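PDB 7CBS: LPXTG cell wall anchor domain-containing protein from Lactobacillus rhamnosus, which forms the basal subunit of the sortase-assembled SpaCBA pilus, probably helping to fix the pilus to the cell wall and contributing to adhesion. Local coordinates for residues A[26-35]-A[116-126]; A[71-80]-A[91-102]. One frame throughout, in Å; residues are numbered along the deposited sequence.

Interaction 1 of 2, residues A[26-35]-A[116-126]; sequences PTTVDVVLHK and QGEAYFGDLPL. With MG (magnesium ion), chain I.
Glu118 CG lies over one face of the His34 imidazole, offset toward the rim, in a CH-pi contact 4.1 Å from the ring centroid and 26° off its normal. The two side chains run alongside in the same direction, while NE2 of His34 is hydrogen-bonded to Asp169 and the ring of Phe171 meets the imidazole. The same Glu118 CG also touches Val32 CG1, 3.5 Å away. At the Phe121 ring the edge is used instead: the carbonyl oxygen of Val31 sits in the ring plane, 3.5 Å from Phe121 CD2, and Phe137 meets the same ring edge-to-face.

Paired backbone N-H...O bonds, from Lys35 N to Gly117 O at one end to Leu126 N to Thr27 O at the other, establish an antiparallel strand pair within the pilin D1 domain. Its register slips by one residue between Val29 and Val31, the signature of a beta bulge. In the bulge Asp123 has positive phi, and its N-H donates to Asp30 OD1 over 3.1 Å, nearly straight at 166°. Water 2 also donates to Asp30 OD1 and is a magnesium ligand, which makes Asp30 a second-shell residue; OD2 of Asp30 bonds to Ser166 of the second subunit.

The magnesium ion is held by Thr28 OG1 and by Asp123 OD1, each 2.0 Å from the metal, and by three waters. Thr28 reaches it with OG1 lodged between its backbone N and carbonyl carbon (chi1 65°). Asp123 OD1 of the second subunit completes the six ligands, and Thr28 OG1 of that subunit is hydrogen-bonded to this chain's Asp123 OD1, so the site lies where the two copies meet. On the buried face, which carries Val29, Val31 and Leu33, Val31 CG2 meets Leu124 CD1 at 3.6 Å, and Phe68 and Phe137 pack beneath.

Interaction 2 of 2, residues A[71-80]-A[91-102]; sequences YDVTADFWQL and AQTTLSQDSYQP
Leu95 fills the tight centre of this contact, its CD1 lying 3.6 Å from Val73 CG2, tip to tip. The same methyl group sits in the plane of the Phe77 ring at its edge and reaches Phe77 CB at 3.7 Å, while Leu95 CD2 is 3.7 Å from Leu80 CD1. Phe77 projects with CG opposite its backbone N (chi1 -175°), which carries CE1 to within 3.8 Å of Ala91 CB; Val153 and Val155 adjoin the ring.

The elements joined are helix 74-84, with Val73 at its N-cap position, and the end of helix 88-95 with the loop that follows. The axes of helix pieces 74-80 and 91-95 come within 9.9 Å, their directions 132° apart; both helices lie in sequence between strands 67-72 and 107-112 of the pilin domain. Asp72 OD1 accepts from Thr74 N in an Asx turn and also from Thr74 OG1.

Val73, Phe77 and Leu95 are buried, whereas Asp76 and Tyr100, on the more polar side, are partly exposed. There Tyr100 OH donates to Asp76 OD2 over 2.6 Å, at its anti lone pair. OD2 lies at the ring edge, near its plane, and the carboxylate plane is turned 88° from the ring. Leu95 CD2 covers one face of the tyrosine. Water 4 bridges Tyr100 OH to Asp72 O. Further on, Pro102 CG rests over one face of the Tyr71 ring, 4.3 Å from its centroid.

Interaction 1 and interaction 2 lie on opposite sides of the chain's centre, their own centres about 8 and 11 Å from it and 19 Å from each other. Both reach the same mixed sheet, where strand 131-141 packs against side chains of each. Each has a buried apolar side (Val29, Val31 and Leu33; Val73, Phe77 and Leu95) and a polar side (the metal site facing the second subunit; Asp76 with Tyr100). Interaction 1 is built on backbone hydrogen bonds, interrupted by a bulge. Interaction 2 has none across its segments: apolar packing dominates, with one tyrosine-carboxylate bond, and no other chain of the assembly touches it. The buried surfaces are 911 and 511 Å².

Interaction 1 of 2, residues A[26-35]-A[116-126]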
loop_
_atom_site.group_PDB
_atom_site.type_symbol
_atom_site.label_atom_id
_atom_site.label_comp_id
_atom_site.label_asym_id
_atom_site.label_seq_id
_atom_site.Cartn_x
_atom_site.Cartn_y
_atom_site.Cartn_z
ATOM N N PRO A 26 -9.667 4.717 0.100
ATOM C CA PRO A 26 -8.274 4.876 -0.326
ATOM C C PRO A 26 -7.598 6.108 0.300
ATOM O O PRO A 26 -7.975 7.194 -0.029
ATOM C CB PRO A 26 -8.361 5.020 -1.856
ATOM C CG PRO A 26 -9.680 4.371 -2.240
ATOM C CD PRO A 26 -10.586 4.588 -1.040
ATOM N N THR A 27 -6.624 5.896 1.191
ATOM C CA THR A 27 -5.975 6.945 2.027
ATOM C C THR A 27 -4.477 7.024 1.709
ATOM O O THR A 27 -3.909 8.111 1.883
ATOM C CB THR A 27 -6.199 6.678 3.525
ATOM O OG1 THR A 27 -7.589 6.405 3.717
ATOM C CG2 THR A 27 -5.756 7.834 4.393
ATOM N N THR A 28 -3.845 5.910 1.308
ATOM C CA THR A 28 -2.386 5.796 1.073
ATOM C C THR A 28 -2.094 4.972 -0.186
ATOM O O THR A 28 -2.972 4.189 -0.621
ATOM C CB THR A 28 -1.669 5.100 2.233
ATOM O OG1 THR A 28 -2.164 3.759 2.271
ATOM C CG2 THR A 28 -1.861 5.785 3.570
ATOM N N VAL A 29 -0.877 5.124 -0.717
ATOM C CA VAL A 29 -0.345 4.326 -1.859
ATOM C C VAL A 29 1.102 3.927 -1.538
ATOM O O VAL A 29 1.758 4.618 -0.728
ATOM C CB VAL A 29 -0.449 5.108 -3.185
ATOM C CG1 VAL A 29 0.662 6.132 -3.340
ATOM C CG2 VAL A 29 -0.493 4.179 -4.389
ATOM N N ASP A 30 1.572 2.838 -2.148
ATOM C CA ASP A 30 2.984 2.379 -2.081
ATOM C C ASP A 30 3.699 2.857 -3.342
ATOM O O ASP A 30 3.116 2.737 -4.430
ATOM C CB ASP A 30 3.070 0.857 -1.935
ATOM C CG ASP A 30 2.407 0.345 -0.669
ATOM O OD1 ASP A 30 2.217 1.157 0.252
ATOM O OD2 ASP A 30 2.081 -0.860 -0.613
ATOM N N VAL A 31 4.906 3.405 -3.186
ATOM C CA VAL A 31 5.783 3.845 -4.311
ATOM C C VAL A 31 7.089 3.057 -4.227
ATOM O O VAL A 31 7.793 3.183 -3.203
ATOM C CB VAL A 31 6.054 5.361 -4.283
ATOM C CG1 VAL A 31 7.107 5.754 -5.310
ATOM C CG2 VAL A 31 4.776 6.165 -4.475
ATOM N N VAL A 32 7.382 2.270 -5.264
ATOM C CA VAL A 32 8.673 1.546 -5.438
ATOM C C VAL A 32 9.437 2.234 -6.574
ATOM O O VAL A 32 8.914 2.268 -7.704
ATOM C CB VAL A 32 8.440 0.047 -5.708
ATOM C CG1 VAL A 32 9.722 -0.763 -5.559
ATOM C CG2 VAL A 32 7.356 -0.513 -4.799
ATOM N N LEU A 33 10.593 2.824 -6.260
ATOM C CA LEU A 33 11.551 3.376 -7.254
ATOM C C LEU A 33 12.528 2.269 -7.656
ATOM O O LEU A 33 13.098 1.645 -6.743
ATOM C CB LEU A 33 12.292 4.569 -6.648
ATOM C CG LEU A 33 12.924 5.494 -7.683
ATOM C CD1 LEU A 33 13.063 6.906 -7.135
ATOM C CD2 LEU A 33 14.261 4.943 -8.152
ATOM N N HIS A 34 12.715 2.055 -8.963
ATOM C CA HIS A 34 13.643 1.048 -9.545
ATOM C C HIS A 34 14.878 1.753 -10.120
ATOM O O HIS A 34 14.730 2.478 -11.122
ATOM C CB HIS A 34 12.938 0.220 -10.625
ATOM C CG HIS A 34 11.724 -0.506 -10.156
ATOM N ND1 HIS A 34 11.633 -1.887 -10.177
ATOM C CD2 HIS A 34 10.532 -0.055 -9.706
ATOM C CE1 HIS A 34 10.444 -2.254 -9.743
ATOM N NE2 HIS A 34 9.752 -1.147 -9.438
ATOM N N LYS A 35 16.044 1.552 -9.497
ATOM C CA LYS A 35 17.367 2.006 -10.003
ATOM C C LYS A 35 18.020 0.845 -10.761
ATOM O O LYS A 35 18.611 -0.034 -10.103
ATOM C CB LYS A 35 18.231 2.501 -8.836
ATOM C CG LYS A 35 19.625 2.992 -9.201
ATOM C CD LYS A 35 19.642 4.288 -9.970
ATOM C CE LYS A 35 21.045 4.744 -10.298
ATOM N NZ LYS A 35 21.059 5.746 -11.389
ATOM N N GLN A 116 15.848 -6.190 -6.388
ATOM C CA GLN A 116 15.937 -5.852 -7.835
ATOM C C GLN A 116 16.052 -4.334 -7.999
ATOM O O GLN A 116 15.215 -3.757 -8.721
ATOM C CB GLN A 116 14.706 -6.392 -8.572
ATOM C CG GLN A 116 14.538 -7.899 -8.461
ATOM C CD GLN A 116 15.730 -8.650 -9.000
ATOM O OE1 GLN A 116 16.218 -8.370 -10.095
ATOM N NE2 GLN A 116 16.207 -9.619 -8.234
ATOM N N GLY A 117 17.054 -3.722 -7.357
ATOM C CA GLY A 117 17.297 -2.265 -7.375
ATOM C C GLY A 117 16.067 -1.478 -6.957
ATOM O O GLY A 117 15.851 -0.397 -7.530
ATOM N N GLU A 118 15.307 -1.994 -5.985
ATOM C CA GLU A 118 13.998 -1.442 -5.536
ATOM C C GLU A 118 14.187 -0.627 -4.253
ATOM O O GLU A 118 14.827 -1.140 -3.315
ATOM C CB GLU A 118 13.004 -2.574 -5.266
ATOM C CG GLU A 118 12.256 -3.052 -6.492
ATOM C CD GLU A 118 11.552 -4.385 -6.296
ATOM O OE1 GLU A 118 12.225 -5.325 -5.835
ATOM O OE2 GLU A 118 10.341 -4.491 -6.605
ATOM N N ALA A 119 13.635 0.591 -4.222
ATOM C CA ALA A 119 13.502 1.451 -3.023
ATOM C C ALA A 119 12.013 1.579 -2.686
ATOM O O ALA A 119 11.301 2.287 -3.431
ATOM C CB ALA A 119 14.135 2.795 -3.277
ATOM N N TYR A 120 11.571 0.909 -1.616
ATOM C CA TYR A 120 10.144 0.759 -1.229
ATOM C C TYR A 120 9.743 1.896 -0.283
ATOM O O TYR A 120 10.376 2.049 0.781
ATOM C CB TYR A 120 9.908 -0.612 -0.590
ATOM C CG TYR A 120 8.507 -0.827 -0.077
ATOM C CD1 TYR A 120 8.130 -0.379 1.182
ATOM C CD2 TYR A 120 7.551 -1.473 -0.848
ATOM C CE1 TYR A 120 6.843 -0.559 1.658
ATOM C CE2 TYR A 120 6.254 -1.660 -0.390
ATOM C CZ TYR A 120 5.905 -1.209 0.874
ATOM O OH TYR A 120 4.639 -1.397 1.351
ATOM N N PHE A 121 8.715 2.658 -0.668
ATOM C CA PHE A 121 8.078 3.726 0.147
ATOM C C PHE A 121 6.606 3.368 0.364
ATOM O O PHE A 121 5.775 3.696 -0.507
ATOM C CB PHE A 121 8.208 5.086 -0.540
ATOM C CG PHE A 121 9.623 5.566 -0.737
ATOM C CD1 PHE A 121 10.286 6.252 0.267
ATOM C CD2 PHE A 121 10.287 5.343 -1.933
ATOM C CE1 PHE A 121 11.576 6.714 0.077
ATOM C CE2 PHE A 121 11.581 5.804 -2.121
ATOM C CZ PHE A 121 12.224 6.484 -1.114
ATOM N N GLY A 122 6.309 2.704 1.483
ATOM C CA GLY A 122 4.960 2.223 1.827
ATOM C C GLY A 122 4.159 3.279 2.565
ATOM O O GLY A 122 4.773 4.071 3.307
ATOM N N ASP A 123 2.841 3.288 2.350
ATOM C CA ASP A 123 1.863 4.161 3.050
ATOM C C ASP A 123 2.248 5.640 2.898
ATOM O O ASP A 123 2.264 6.357 3.920
ATOM C CB ASP A 123 1.723 3.729 4.512
ATOM C CG ASP A 123 1.216 2.306 4.648
ATOM O OD1 ASP A 123 0.419 1.890 3.776
ATOM O OD2 ASP A 123 1.631 1.619 5.611
ATOM N N LEU A 124 2.529 6.083 1.671
ATOM C CA LEU A 124 2.571 7.533 1.319
ATOM C C LEU A 124 1.132 8.027 1.239
ATOM O O LEU A 124 0.353 7.489 0.455
ATOM C CB LEU A 124 3.301 7.735 -0.013
ATOM C CG LEU A 124 4.828 7.642 0.038
ATOM C CD1 LEU A 124 5.427 7.836 -1.345
ATOM C CD2 LEU A 124 5.410 8.662 1.007
ATOM N N PRO A 125 0.719 9.008 2.079
ATOM C CA PRO A 125 -0.604 9.627 1.964
ATOM C C PRO A 125 -0.945 10.158 0.563
ATOM O O PRO A 125 -0.092 10.749 -0.069
ATOM C CB PRO A 125 -0.534 10.791 2.967
ATOM C CG PRO A 125 0.421 10.267 4.031
ATOM C CD PRO A 125 1.474 9.527 3.231
ATOM N N LEU A 126 -2.184 9.927 0.125
ATOM C CA LEU A 126 -2.729 10.443 -1.157
ATOM C C LEU A 126 -3.024 11.942 -1.022
ATOM O O LEU A 126 -2.979 12.641 -2.054
ATOM C CB LEU A 126 -3.995 9.662 -1.526
ATOM C CG LEU A 126 -3.765 8.238 -2.020
ATOM C CD1 LEU A 126 -5.114 7.503 -2.150
ATOM C CD2 LEU A 126 -2.969 8.250 -3.336
HETATM MG MG MG I . -1.124 2.110 2.575
HETATM O O HOH W 1 -2.711 1.405 1.340
HETATM O O HOH W 2 -0.218 2.054 0.665
HETATM O O HOH W 3 -0.910 -0.010 2.378
#

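Interaction 2 of 2, residues A[71-80]-A[91-102]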
loop_
_atom_site.group_PDB
_atom_site.type_symbol
_atom_site.label_atom_id
_atom_site.label_comp_id
_atom_site.label_asym_id
_atom_site.label_seq_id
_atom_site.Cartn_x
_atom_site.Cartn_y
_atom_site.Cartn_z
ATOM N N TYR A 71 10.290 13.648 -0.357
ATOM C CA TYR A 71 9.866 14.920 0.288
ATOM C C TYR A 71 8.422 15.236 -0.103
ATOM O O TYR A 71 8.050 14.971 -1.256
ATOM C CB TYR A 71 10.757 16.087 -0.147
ATOM C CG TYR A 71 12.237 15.882 0.043
ATOM C CD1 TYR A 71 12.988 15.192 -0.894
ATOM C CD2 TYR A 71 12.893 16.400 1.147
ATOM C CE1 TYR A 71 14.351 15.003 -0.727
ATOM C CE2 TYR A 71 14.257 16.233 1.320
ATOM C CZ TYR A 71 14.990 15.526 0.382
ATOM O OH TYR A 71 16.332 15.346 0.548
ATOM N N ASP A 72 7.654 15.800 0.832
ATOM C CA ASP A 72 6.305 16.385 0.598
ATOM C C ASP A 72 6.485 17.782 0.000
ATOM O O ASP A 72 7.016 18.648 0.718
ATOM C CB ASP A 72 5.492 16.403 1.897
ATOM C CG ASP A 72 4.182 17.173 1.817
ATOM O OD1 ASP A 72 3.597 17.246 0.711
ATOM O OD2 ASP A 72 3.753 17.703 2.868
ATOM N N VAL A 73 6.074 17.988 -1.257
ATOM C CA VAL A 73 6.174 19.303 -1.969
ATOM C C VAL A 73 4.769 19.808 -2.332
ATOM O O VAL A 73 4.673 20.679 -3.218
ATOM C CB VAL A 73 7.079 19.205 -3.217
ATOM C CG1 VAL A 73 8.456 18.664 -2.872
ATOM C CG2 VAL A 73 6.455 18.377 -4.339
ATOM N N THR A 74 3.731 19.321 -1.644
ATOM C CA THR A 74 2.294 19.551 -1.969
ATOM C C THR A 74 1.975 21.052 -2.029
ATOM O O THR A 74 1.407 21.490 -3.053
ATOM C CB THR A 74 1.365 18.867 -0.958
ATOM O OG1 THR A 74 1.672 17.472 -0.929
ATOM C CG2 THR A 74 -0.099 19.056 -1.298
ATOM N N ALA A 75 2.308 21.800 -0.971
ATOM C CA ALA A 75 1.961 23.235 -0.802
ATOM C C ALA A 75 2.688 24.076 -1.856
ATOM O O ALA A 75 2.019 24.916 -2.497
ATOM C CB ALA A 75 2.294 23.711 0.591
ATOM N N ASP A 76 4.002 23.880 -2.007
ATOM C CA ASP A 76 4.846 24.596 -3.003
ATOM C C ASP A 76 4.356 24.254 -4.413
ATOM O O ASP A 76 4.278 25.178 -5.245
ATOM C CB ASP A 76 6.333 24.265 -2.838
ATOM C CG ASP A 76 6.960 24.869 -1.591
ATOM O OD1 ASP A 76 6.414 25.872 -1.094
ATOM O OD2 ASP A 76 7.987 24.330 -1.121
ATOM N N PHE A 77 4.024 22.986 -4.662
ATOM C CA PHE A 77 3.584 22.490 -5.994
ATOM C C PHE A 77 2.318 23.237 -6.429
ATOM O O PHE A 77 2.335 23.801 -7.532
ATOM C CB PHE A 77 3.362 20.974 -6.005
ATOM C CG PHE A 77 3.021 20.438 -7.375
ATOM C CD1 PHE A 77 4.019 20.144 -8.291
ATOM C CD2 PHE A 77 1.701 20.278 -7.771
ATOM C CE1 PHE A 77 3.710 19.678 -9.562
ATOM C CE2 PHE A 77 1.391 19.814 -9.041
ATOM C CZ PHE A 77 2.399 19.512 -9.937
ATOM N N TRP A 78 1.269 23.241 -5.604
ATOM C CA TRP A 78 -0.052 23.837 -5.959
ATOM C C TRP A 78 0.039 25.368 -5.993
ATOM O O TRP A 78 -0.753 25.980 -6.722
ATOM C CB TRP A 78 -1.157 23.362 -5.010
ATOM C CG TRP A 78 -1.419 21.895 -5.127
ATOM C CD1 TRP A 78 -1.408 20.971 -4.124
ATOM C CD2 TRP A 78 -1.688 21.172 -6.341
ATOM N NE1 TRP A 78 -1.673 19.726 -4.627
ATOM C CE2 TRP A 78 -1.846 19.819 -5.983
ATOM C CE3 TRP A 78 -1.823 21.537 -7.688
ATOM C CZ2 TRP A 78 -2.126 18.830 -6.925
ATOM C CZ3 TRP A 78 -2.100 20.559 -8.617
ATOM C CH2 TRP A 78 -2.241 19.223 -8.238
ATOM N N GLN A 79 0.972 25.942 -5.230
ATOM C CA GLN A 79 1.259 27.399 -5.205
ATOM C C GLN A 79 1.875 27.791 -6.553
ATOM O O GLN A 79 1.504 28.853 -7.079
ATOM C CB GLN A 79 2.168 27.729 -4.017
ATOM N N LEU A 80 2.760 26.951 -7.096
ATOM C CA LEU A 80 3.466 27.166 -8.390
ATOM C C LEU A 80 2.468 27.029 -9.545
ATOM O O LEU A 80 2.473 27.898 -10.442
ATOM C CB LEU A 80 4.599 26.142 -8.514
ATOM C CG LEU A 80 5.935 26.579 -7.922
ATOM C CD1 LEU A 80 6.904 25.416 -7.878
ATOM C CD2 LEU A 80 6.516 27.732 -8.719
ATOM N N ALA A 91 5.561 22.873 -13.511
ATOM C CA ALA A 91 5.700 22.851 -12.035
ATOM C C ALA A 91 6.455 21.589 -11.595
ATOM O O ALA A 91 7.245 21.670 -10.627
ATOM C CB ALA A 91 4.336 22.933 -11.389
ATOM N N GLN A 92 6.217 20.461 -12.274
ATOM C CA GLN A 92 6.955 19.189 -12.052
ATOM C C GLN A 92 8.439 19.413 -12.356
ATOM O O GLN A 92 9.273 18.937 -11.570
ATOM C CB GLN A 92 6.396 18.065 -12.928
ATOM C CG GLN A 92 5.127 17.438 -12.373
ATOM C CD GLN A 92 4.684 16.265 -13.209
ATOM O OE1 GLN A 92 4.254 16.418 -14.349
ATOM N NE2 GLN A 92 4.788 15.071 -12.642
ATOM N N THR A 93 8.744 20.105 -13.456
ATOM C CA THR A 93 10.123 20.386 -13.939
ATOM C C THR A 93 10.816 21.378 -12.997
ATOM O O THR A 93 12.009 21.180 -12.730
ATOM C CB THR A 93 10.104 20.910 -15.381
ATOM O OG1 THR A 93 9.599 19.857 -16.203
ATOM C CG2 THR A 93 11.468 21.340 -15.877
ATOM N N THR A 94 10.099 22.404 -12.529
ATOM C CA THR A 94 10.624 23.459 -11.618
ATOM C C THR A 94 11.017 22.831 -10.273
ATOM O O THR A 94 12.125 23.138 -9.782
ATOM C CB THR A 94 9.613 24.602 -11.457
ATOM O OG1 THR A 94 9.468 25.240 -12.727
ATOM C CG2 THR A 94 10.036 25.628 -10.428
ATOM N N LEU A 95 10.154 21.980 -9.707
ATOM C CA LEU A 95 10.378 21.331 -8.386
ATOM C C LEU A 95 11.351 20.150 -8.515
ATOM O O LEU A 95 11.788 19.644 -7.467
ATOM C CB LEU A 95 9.037 20.864 -7.806
ATOM C CG LEU A 95 8.168 21.936 -7.151
ATOM C CD1 LEU A 95 7.069 21.276 -6.341
ATOM C CD2 LEU A 95 8.996 22.869 -6.273
ATOM N N SER A 96 11.657 19.712 -9.743
ATOM C CA SER A 96 12.631 18.629 -10.047
ATOM C C SER A 96 14.053 19.197 -10.146
ATOM O O SER A 96 14.999 18.389 -10.206
ATOM C CB SER A 96 12.257 17.893 -11.310
ATOM O OG SER A 96 11.123 17.056 -11.106
ATOM N N GLN A 97 14.206 20.526 -10.168
ATOM C CA GLN A 97 15.521 21.212 -10.309
ATOM C C GLN A 97 16.327 21.053 -9.014
ATOM O O GLN A 97 15.706 20.926 -7.941
ATOM C CB GLN A 97 15.330 22.693 -10.643
ATOM C CG GLN A 97 14.589 22.948 -11.948
ATOM C CD GLN A 97 15.167 22.180 -13.110
ATOM O OE1 GLN A 97 14.846 21.015 -13.337
ATOM N NE2 GLN A 97 16.022 22.843 -13.870
ATOM N N ASP A 98 17.659 21.071 -9.125
ATOM C CA ASP A 98 18.603 21.000 -7.976
ATOM C C ASP A 98 18.628 22.351 -7.250
ATOM O O ASP A 98 19.142 22.395 -6.116
ATOM C CB ASP A 98 20.004 20.572 -8.428
ATOM C CG ASP A 98 20.166 19.071 -8.603
ATOM O OD1 ASP A 98 19.188 18.340 -8.380
ATOM O OD2 ASP A 98 21.284 18.641 -8.950
ATOM N N SER A 99 18.106 23.408 -7.885
ATOM C CA SER A 99 17.889 24.748 -7.278
ATOM C C SER A 99 16.955 24.619 -6.069
ATOM O O SER A 99 17.359 25.034 -4.965
ATOM C CB SER A 99 17.340 25.723 -8.288
ATOM O OG SER A 99 18.179 25.793 -9.431
ATOM N N TYR A 100 15.763 24.049 -6.282
ATOM C CA TYR A 100 14.674 23.925 -5.274
ATOM C C TYR A 100 15.202 23.239 -4.011
ATOM O O TYR A 100 15.588 22.053 -4.101
ATOM C CB TYR A 100 13.483 23.150 -5.846
ATOM C CG TYR A 100 12.361 22.932 -4.860
ATOM C CD1 TYR A 100 11.579 23.990 -4.417
ATOM C CD2 TYR A 100 12.080 21.671 -4.364
ATOM C CE1 TYR A 100 10.552 23.797 -3.506
ATOM C CE2 TYR A 100 11.058 21.463 -3.451
ATOM C CZ TYR A 100 10.297 22.529 -3.013
ATOM O OH TYR A 100 9.282 22.319 -2.123
ATOM N N GLN A 101 15.221 23.964 -2.889
ATOM C CA GLN A 101 15.600 23.434 -1.547
ATOM C C GLN A 101 14.323 23.226 -0.742
ATOM O O GLN A 101 13.757 24.191 -0.241
ATOM C CB GLN A 101 16.578 24.364 -0.819
ATOM C CG GLN A 101 17.222 23.730 0.412
ATOM C CD GLN A 101 17.816 22.361 0.163
ATOM O OE1 GLN A 101 18.454 22.107 -0.857
ATOM N NE2 GLN A 101 17.611 21.456 1.106
ATOM N N PRO A 102 13.821 21.973 -0.598
ATOM C CA PRO A 102 12.579 21.730 0.142
ATOM C C PRO A 102 12.720 22.130 1.630
ATOM O O PRO A 102 13.833 22.097 2.165
ATOM C CB PRO A 102 12.373 20.208 0.036
ATOM C CG PRO A 102 13.284 19.754 -1.099
ATOM C CD PRO A 102 14.432 20.735 -1.122
HETATM O O HOH W 4 8.895 20.808 -0.136
#